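Local coordinates for ABC transporter periplasmic substrate-binding protein (Desulfovibrio alaskensis, PDB 5MY5) that binds tungstate with high selectivity in the periplasm, probably delivering it to the membrane components of an ABC transporter, at residues A[51-56]-A[246-251]; A[58-63]-A[68-73]; A[170-175]-A[180-185]. The protein carries 2 engineered substitutions. One frame throughout, in Å; residues are numbered along the deposited sequence.

All three contacts are small, and the chain between the segments of contact 1 holds the other two. Contact 1 joins the C-terminal ends of helices 41-53 and 239-250. It is partly buried, and its main link is polar, from an indole N-H to a carboxylate. Contacts 2 and 3 are surface contacts, each between a strand of the large mixed sheet, in contact 3 with the loop after it, and the helix that follows, and both rest on mainly apolar touches without a hydrogen bond across. Contact 2 adjoins contact 1 in sequence, since helix 41-53 leads into strand 56-62. Contact 3 lies about 40 Å from contact 1, centre to centre, on the opposite side of the chain's centre.

Contact 1: A[51-56]-A[246-251]; sequences KDTGIE and VNWMAS
Asp52 and Trp248 are tied by one hydrogen bond where the C-terminal ends of helices 41-53 and 239-250 meet in this periplasmic-binding-protein fold. Trp248 gives up more surface to the contact than any other residue. Its CG lies anti to the backbone N (chi1 -176°), which carries the indole across to helix 41-53. NE1 donates to OD2 of Asp52 at 2.9 Å, with an N-H...O angle of 162°. OD2 sits almost in the indole plane and accepts through its anti lone pair, the one turned away from OD1. Carboxylate and ring planes are nevertheless 57° apart, so the acid meets the ring edge without lying flat along it. Behind the bond, CB of Asp52 comes to 3.7 Å from NE1 of Trp248. Thr53 adds a looser touch, its CG2 standing 4.3 Å from CD1 of Trp248 in an oblique approach. The hydroxyl of Thr53 is engaged elsewhere: OG1 bonds to the carbonyl of Phe49 and accepts from the backbone N of Ile55, an ST turn at the point where Gly54 leaves the helix with positive phi. The ring of Phe49 also meets the indole, the two planes tilted against each other. At the other end of the tryptophan, OG of Ser251, the N-cap of the next helix, donates to O of Trp248 at 2.7 Å.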
# COMPACT_ATOMS: atom_id res chain seq x y z
N LYS A 51 -8.22 -24.25 -3.04
CA LYS A 51 -7.63 -25.57 -3.43
C LYS A 51 -6.91 -26.23 -2.30
O LYS A 51 -7.01 -27.45 -2.08
CB LYS A 51 -6.61 -25.35 -4.55
CG LYS A 51 -5.97 -26.60 -5.11
CD LYS A 51 -6.56 -26.90 -6.47
CE LYS A 51 -5.82 -28.04 -7.15
NZ LYS A 51 -6.83 -28.88 -7.85
N ASP A 52 -6.10 -25.46 -1.58
CA ASP A 52 -5.27 -26.03 -0.52
C ASP A 52 -5.94 -26.33 0.79
O ASP A 52 -5.50 -27.22 1.54
CB ASP A 52 -4.06 -25.13 -0.23
CG ASP A 52 -3.10 -25.01 -1.39
OD1 ASP A 52 -3.09 -25.86 -2.34
OD2 ASP A 52 -2.29 -24.03 -1.37
N THR A 53 -7.03 -25.63 1.07
CA THR A 53 -7.60 -25.67 2.41
C THR A 53 -9.11 -26.01 2.49
O THR A 53 -9.59 -26.29 3.60
CB THR A 53 -7.45 -24.32 3.21
OG1 THR A 53 -8.29 -23.36 2.62
CG2 THR A 53 -6.09 -23.80 3.18
N GLY A 54 -9.78 -25.97 1.34
CA GLY A 54 -11.19 -26.16 1.19
C GLY A 54 -12.02 -24.98 1.56
O GLY A 54 -13.22 -25.09 1.50
N ILE A 55 -11.42 -23.89 2.01
CA ILE A 55 -12.15 -22.76 2.55
C ILE A 55 -12.32 -21.76 1.44
O ILE A 55 -11.38 -21.44 0.78
CB ILE A 55 -11.37 -22.12 3.74
CG1 ILE A 55 -11.17 -23.12 4.85
CG2 ILE A 55 -12.13 -20.84 4.20
CD1 ILE A 55 -10.13 -22.65 5.85
N GLU A 56 -13.56 -21.26 1.22
CA GLU A 56 -13.86 -20.18 0.30
C GLU A 56 -13.58 -18.80 0.97
O GLU A 56 -14.05 -18.59 2.09
CB GLU A 56 -15.34 -20.21 -0.16
CG GLU A 56 -15.68 -19.09 -1.16
CD GLU A 56 -17.18 -18.97 -1.52
OE1 GLU A 56 -17.99 -19.71 -0.98
OE2 GLU A 56 -17.51 -17.99 -2.21
N VAL A 246 -4.16 -17.26 7.86
CA VAL A 246 -2.86 -16.70 8.31
C VAL A 246 -1.81 -17.74 8.13
O VAL A 246 -0.71 -17.45 7.63
CB VAL A 246 -2.92 -16.20 9.75
CG1 VAL A 246 -1.62 -15.69 10.29
CG2 VAL A 246 -3.91 -15.08 9.89
N ASN A 247 -2.16 -18.95 8.50
CA ASN A 247 -1.18 -20.05 8.40
C ASN A 247 -0.77 -20.26 6.96
O ASN A 247 0.38 -20.41 6.65
CB ASN A 247 -1.77 -21.32 9.05
CG ASN A 247 -0.84 -22.48 8.96
OD1 ASN A 247 -0.81 -23.17 7.97
ND2 ASN A 247 -0.12 -22.73 10.06
N TRP A 248 -1.77 -20.34 6.05
CA TRP A 248 -1.53 -20.45 4.68
C TRP A 248 -0.68 -19.34 4.08
O TRP A 248 0.30 -19.60 3.34
CB TRP A 248 -2.87 -20.62 3.94
CG TRP A 248 -2.73 -20.85 2.46
CD1 TRP A 248 -2.44 -22.04 1.86
CD2 TRP A 248 -2.90 -19.92 1.42
NE1 TRP A 248 -2.38 -21.88 0.53
CE2 TRP A 248 -2.70 -20.58 0.21
CE3 TRP A 248 -3.22 -18.53 1.37
CZ2 TRP A 248 -2.76 -19.94 -1.02
CZ3 TRP A 248 -3.33 -17.92 0.19
CH2 TRP A 248 -3.09 -18.60 -1.02
N MET A 249 -0.98 -18.07 4.44
CA MET A 249 -0.30 -16.97 3.79
C MET A 249 1.14 -16.91 4.28
O MET A 249 1.99 -16.38 3.54
CB MET A 249 -0.90 -15.60 4.24
CG MET A 249 -2.23 -15.36 3.60
SD MET A 249 -2.11 -14.90 1.84
CE MET A 249 -1.61 -13.15 2.03
N ALA A 250 1.40 -17.35 5.53
CA ALA A 250 2.78 -17.25 6.11
C ALA A 250 3.65 -18.48 5.71
O ALA A 250 4.84 -18.50 6.01
CB ALA A 250 2.72 -17.19 7.63
N SER A 251 3.06 -19.45 5.05
CA SER A 251 3.80 -20.70 4.70
C SER A 251 4.84 -20.34 3.68
O SER A 251 4.65 -19.45 2.83
CB SER A 251 2.80 -21.72 4.11
OG SER A 251 2.30 -21.41 2.84

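Contact 2: A[58-63]-A[68-73]; sequences RWTAVG and LKMGEN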
# COMPACT_ATOMS: atom_id res chain seq x y z
N ARG A 58 -14.08 -14.78 0.81
CA ARG A 58 -14.88 -13.69 0.28
C ARG A 58 -14.32 -12.43 0.89
O ARG A 58 -14.07 -12.38 2.09
CB ARG A 58 -16.35 -13.84 0.54
CG ARG A 58 -17.00 -15.01 -0.17
CD ARG A 58 -18.47 -15.08 0.20
NE ARG A 58 -19.08 -16.35 -0.21
CZ ARG A 58 -20.23 -16.80 0.29
NH1 ARG A 58 -20.93 -16.10 1.19
NH2 ARG A 58 -20.67 -18.00 -0.08
N TRP A 59 -14.18 -11.39 0.11
CA TRP A 59 -13.65 -10.17 0.68
C TRP A 59 -14.44 -8.96 0.23
O TRP A 59 -15.00 -8.98 -0.82
CB TRP A 59 -12.16 -9.96 0.40
CG TRP A 59 -11.73 -9.80 -0.99
CD1 TRP A 59 -11.49 -8.63 -1.65
CD2 TRP A 59 -11.48 -10.85 -1.90
NE1 TRP A 59 -11.08 -8.90 -2.93
CE2 TRP A 59 -11.07 -10.25 -3.12
CE3 TRP A 59 -11.49 -12.26 -1.80
CZ2 TRP A 59 -10.78 -11.01 -4.27
CZ3 TRP A 59 -11.21 -13.02 -2.95
CH2 TRP A 59 -10.81 -12.39 -4.16
N THR A 60 -14.47 -7.93 1.04
CA THR A 60 -14.98 -6.65 0.66
C THR A 60 -13.85 -5.67 0.83
O THR A 60 -13.12 -5.70 1.89
CB THR A 60 -16.10 -6.30 1.62
OG1 THR A 60 -17.18 -7.22 1.32
CG2 THR A 60 -16.63 -4.92 1.39
N ALA A 61 -13.71 -4.82 -0.19
CA ALA A 61 -12.64 -3.83 -0.27
C ALA A 61 -13.16 -2.43 -0.07
O ALA A 61 -14.04 -1.95 -0.83
CB ALA A 61 -11.94 -3.96 -1.62
N VAL A 62 -12.64 -1.76 0.96
CA VAL A 62 -13.12 -0.44 1.43
C VAL A 62 -11.95 0.37 1.86
O VAL A 62 -10.83 -0.11 1.75
CB VAL A 62 -14.13 -0.64 2.58
CG1 VAL A 62 -15.40 -1.26 2.04
CG2 VAL A 62 -13.61 -1.48 3.73
N GLY A 63 -12.14 1.62 2.26
CA GLY A 63 -11.01 2.33 2.86
C GLY A 63 -10.61 1.70 4.20
O GLY A 63 -11.37 0.99 4.86
N LEU A 68 -11.49 -1.47 9.27
CA LEU A 68 -11.36 -1.60 10.71
C LEU A 68 -12.72 -1.59 11.39
O LEU A 68 -12.98 -2.42 12.26
CB LEU A 68 -10.45 -0.47 11.23
CG LEU A 68 -9.01 -0.74 10.76
CD1 LEU A 68 -8.17 0.51 10.68
CD2 LEU A 68 -8.37 -1.73 11.70
N LYS A 69 -13.58 -0.67 10.95
CA LYS A 69 -14.94 -0.58 11.48
C LYS A 69 -15.73 -1.87 11.23
O LYS A 69 -16.42 -2.30 12.12
CB LYS A 69 -15.73 0.63 10.93
CG LYS A 69 -15.38 1.96 11.61
CD LYS A 69 -16.36 3.12 11.34
CE LYS A 69 -16.29 3.67 9.93
NZ LYS A 69 -15.03 4.39 9.55
N MET A 70 -15.58 -2.49 10.06
CA MET A 70 -16.21 -3.77 9.79
C MET A 70 -15.76 -4.84 10.76
O MET A 70 -16.58 -5.66 11.22
CB MET A 70 -15.96 -4.26 8.36
CG MET A 70 -16.66 -3.44 7.24
SD MET A 70 -16.38 -3.98 5.56
CE MET A 70 -17.76 -5.21 5.52
N GLY A 71 -14.45 -4.88 11.14
CA GLY A 71 -13.97 -5.79 12.14
C GLY A 71 -14.54 -5.49 13.50
O GLY A 71 -15.02 -6.39 14.21
N GLU A 72 -14.53 -4.21 13.88
CA GLU A 72 -15.19 -3.82 15.11
C GLU A 72 -16.71 -4.16 15.17
O GLU A 72 -17.15 -4.54 16.21
CB GLU A 72 -14.99 -2.31 15.32
CG GLU A 72 -15.45 -1.83 16.68
CD GLU A 72 -15.21 -0.34 16.86
OE1 GLU A 72 -14.53 0.26 16.01
OE2 GLU A 72 -15.69 0.19 17.91
N ASN A 73 -17.43 -4.09 14.06
CA ASN A 73 -18.86 -4.40 14.05
C ASN A 73 -19.13 -5.91 13.92
O ASN A 73 -20.28 -6.31 13.77
CB ASN A 73 -19.50 -3.66 12.91
CG ASN A 73 -21.04 -3.54 13.01
OD1 ASN A 73 -21.59 -2.97 14.00
ND2 ASN A 73 -21.73 -4.01 11.97
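Met70 reaches from helix 64-72 to Thr60 and Val62 of strand 56-62, and these two pairs make up the contact. The segment 68-73 begins within the helix, where O of Lys69 accepts from N of Asn73 at 2.8 Å, a bond of the last helical turn. Met70 follows, with CB directed at the strand. Its CG is anti to the carbonyl carbon (chi1 -69°) and the next torsion is fully extended, which pushes the sulfur outward; a bend at chi3 (87°) then turns CE so that it stays as near CG2 of Thr60 as SD does, SD of Met70 being 4.3 Å from that methyl. On the other branch of the contact, SD of Met70 comes to 4.2 Å from CG2 of Val62, the two side chains crossing at a slant. Thr60 and Val62 are two apart in the strand and so face the helix together, while Ala61 between them points away. Strand and helix here are the first two elements of a beta-alpha-beta crossover: strands 56-62 and 78-81 both run parallel to strand 27-33, which lies between them, and helix 64-72 makes the connection. Past Met70, Glu72 closes a backbone bond with its N to O of Leu68, 2.9 Å, and its own carbonyl accepts from NE2 of His233. Asn73, just beyond the helix, bonds through ND2 to OD1 of Asp75; between those two residues stands Cys74, joined by a disulfide to Cys234.

Contact 3: A[170-175]-A[180-185]; sequences VQTGQG and INVAAE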
# COMPACT_ATOMS: atom_id res chain seq x y z
N VAL A 170 2.38 21.34 -5.27
CA VAL A 170 1.05 21.29 -5.95
C VAL A 170 0.22 20.23 -5.25
O VAL A 170 0.66 19.11 -5.00
CB VAL A 170 1.27 20.93 -7.43
CG1 VAL A 170 -0.09 20.74 -8.10
CG2 VAL A 170 2.12 21.93 -8.17
N GLN A 171 -1.01 20.55 -4.89
CA GLN A 171 -1.97 19.62 -4.27
C GLN A 171 -3.15 19.45 -5.25
O GLN A 171 -3.88 20.38 -5.54
CB GLN A 171 -2.47 20.16 -2.95
CG GLN A 171 -1.34 20.28 -1.93
CD GLN A 171 -1.76 20.80 -0.57
OE1 GLN A 171 -2.11 21.94 -0.51
NE2 GLN A 171 -1.77 19.99 0.46
N THR A 172 -3.26 18.29 -5.89
CA THR A 172 -4.26 18.12 -6.93
C THR A 172 -5.69 17.99 -6.41
O THR A 172 -6.61 18.31 -7.14
CB THR A 172 -3.91 16.87 -7.80
OG1 THR A 172 -3.98 15.73 -7.01
CG2 THR A 172 -2.50 17.06 -8.41
N GLY A 173 -5.83 17.35 -5.28
CA GLY A 173 -7.10 16.91 -4.79
C GLY A 173 -7.66 15.77 -5.62
O GLY A 173 -8.85 15.47 -5.51
N GLN A 174 -6.81 15.02 -6.33
CA GLN A 174 -7.26 13.95 -7.25
C GLN A 174 -6.60 12.64 -6.96
O GLN A 174 -5.70 12.57 -6.12
CB GLN A 174 -7.01 14.35 -8.68
CG GLN A 174 -7.75 15.60 -9.13
CD GLN A 174 -7.40 16.02 -10.54
OE1 GLN A 174 -6.37 16.66 -10.80
NE2 GLN A 174 -8.28 15.68 -11.50
N GLY A 175 -7.05 11.55 -7.61
CA GLY A 175 -6.46 10.28 -7.49
C GLY A 175 -5.10 10.13 -8.10
O GLY A 175 -4.48 11.06 -8.64
N ILE A 180 -0.29 11.77 -11.21
CA ILE A 180 0.85 11.45 -12.07
C ILE A 180 0.83 12.31 -13.30
O ILE A 180 1.87 12.86 -13.72
CB ILE A 180 0.86 9.98 -12.42
CG1 ILE A 180 1.33 9.17 -11.24
CG2 ILE A 180 1.82 9.72 -13.61
CD1 ILE A 180 1.21 7.64 -11.43
N ASN A 181 -0.32 12.38 -13.98
CA ASN A 181 -0.50 13.21 -15.16
C ASN A 181 -0.24 14.69 -14.96
O ASN A 181 0.44 15.30 -15.78
CB ASN A 181 -1.80 12.89 -15.88
CG ASN A 181 -1.66 11.53 -16.64
OD1 ASN A 181 -0.89 11.46 -17.59
ND2 ASN A 181 -2.19 10.49 -16.13
N VAL A 182 -0.59 15.23 -13.77
CA VAL A 182 -0.18 16.59 -13.50
C VAL A 182 1.32 16.76 -13.34
O VAL A 182 1.93 17.69 -13.91
CB VAL A 182 -0.89 17.13 -12.25
CG1 VAL A 182 -0.29 18.48 -11.86
CG2 VAL A 182 -2.40 17.17 -12.49
N ALA A 183 1.99 15.81 -12.68
CA ALA A 183 3.46 15.84 -12.55
C ALA A 183 4.06 15.75 -13.95
O ALA A 183 5.00 16.51 -14.25
CB ALA A 183 3.96 14.75 -11.68
N ALA A 184 3.48 14.94 -14.86
CA ALA A 184 4.02 14.89 -16.22
C ALA A 184 3.87 16.21 -16.96
O ALA A 184 4.83 16.66 -17.56
CB ALA A 184 3.42 13.76 -17.01
N GLU A 185 2.70 16.85 -16.87
CA GLU A 185 2.42 18.09 -17.55
C GLU A 185 3.35 19.19 -17.03
O GLU A 185 3.81 20.07 -17.83
CB GLU A 185 0.95 18.44 -17.48
CG GLU A 185 0.52 19.64 -18.32
CD GLU A 185 0.70 20.98 -17.65
OE1 GLU A 185 0.52 21.08 -16.41
OE2 GLU A 185 0.98 21.97 -18.38
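Val182 projects from helix 176-186 onto Val170, Thr172 and Gln174 of the preceding strand and loop, and its two methyls divide the work. CG2, beside the backbone N, is the methyl that meets Thr172: it stands 4.1 Å from CG2 of Thr172, and CB of Val182 is only slightly farther, at 4.2 Å from that same methyl. The two side chains run antiparallel to each other, side by side, so the touch is made alongside, methyl against branched carbon. CG1 of Val182, anti to the backbone N (chi1 171°), turns the other way along the segment and reaches CG1 of Val170 at 4.4 Å. Gln174 approaches from the far end of the loop, its OE1 4.3 Å from CG2 of Val182, a loose approach to a methyl, which is no hydrogen-bond donor in practice.

Thr172 keeps its polar branch apart from this apolar touch. With chi1 at 64°, OG1 lies between the backbone N and the carbonyl carbon, and there it accepts from N of Gln174 at 3.0 Å (152° at the hydrogen), an ST turn spanning Gly173, which has positive phi. OG1 also bonds to OG1 of Thr179 in the first turns of the helix. The loop is held from outside as well, O of Gln174 accepting from NE of Arg141.

In the fold this is the strand-to-helix half of a beta-alpha-beta crossover, strands 169-171 and 189-193 both running parallel to strand 138-140 between them. With no hydrogen bond across the segments, the contact itself depends mainly on apolar methyl packing, and the threonine serves both chemistries: its methyl faces the helix residue Val182 while its hydroxyl fixes the turn.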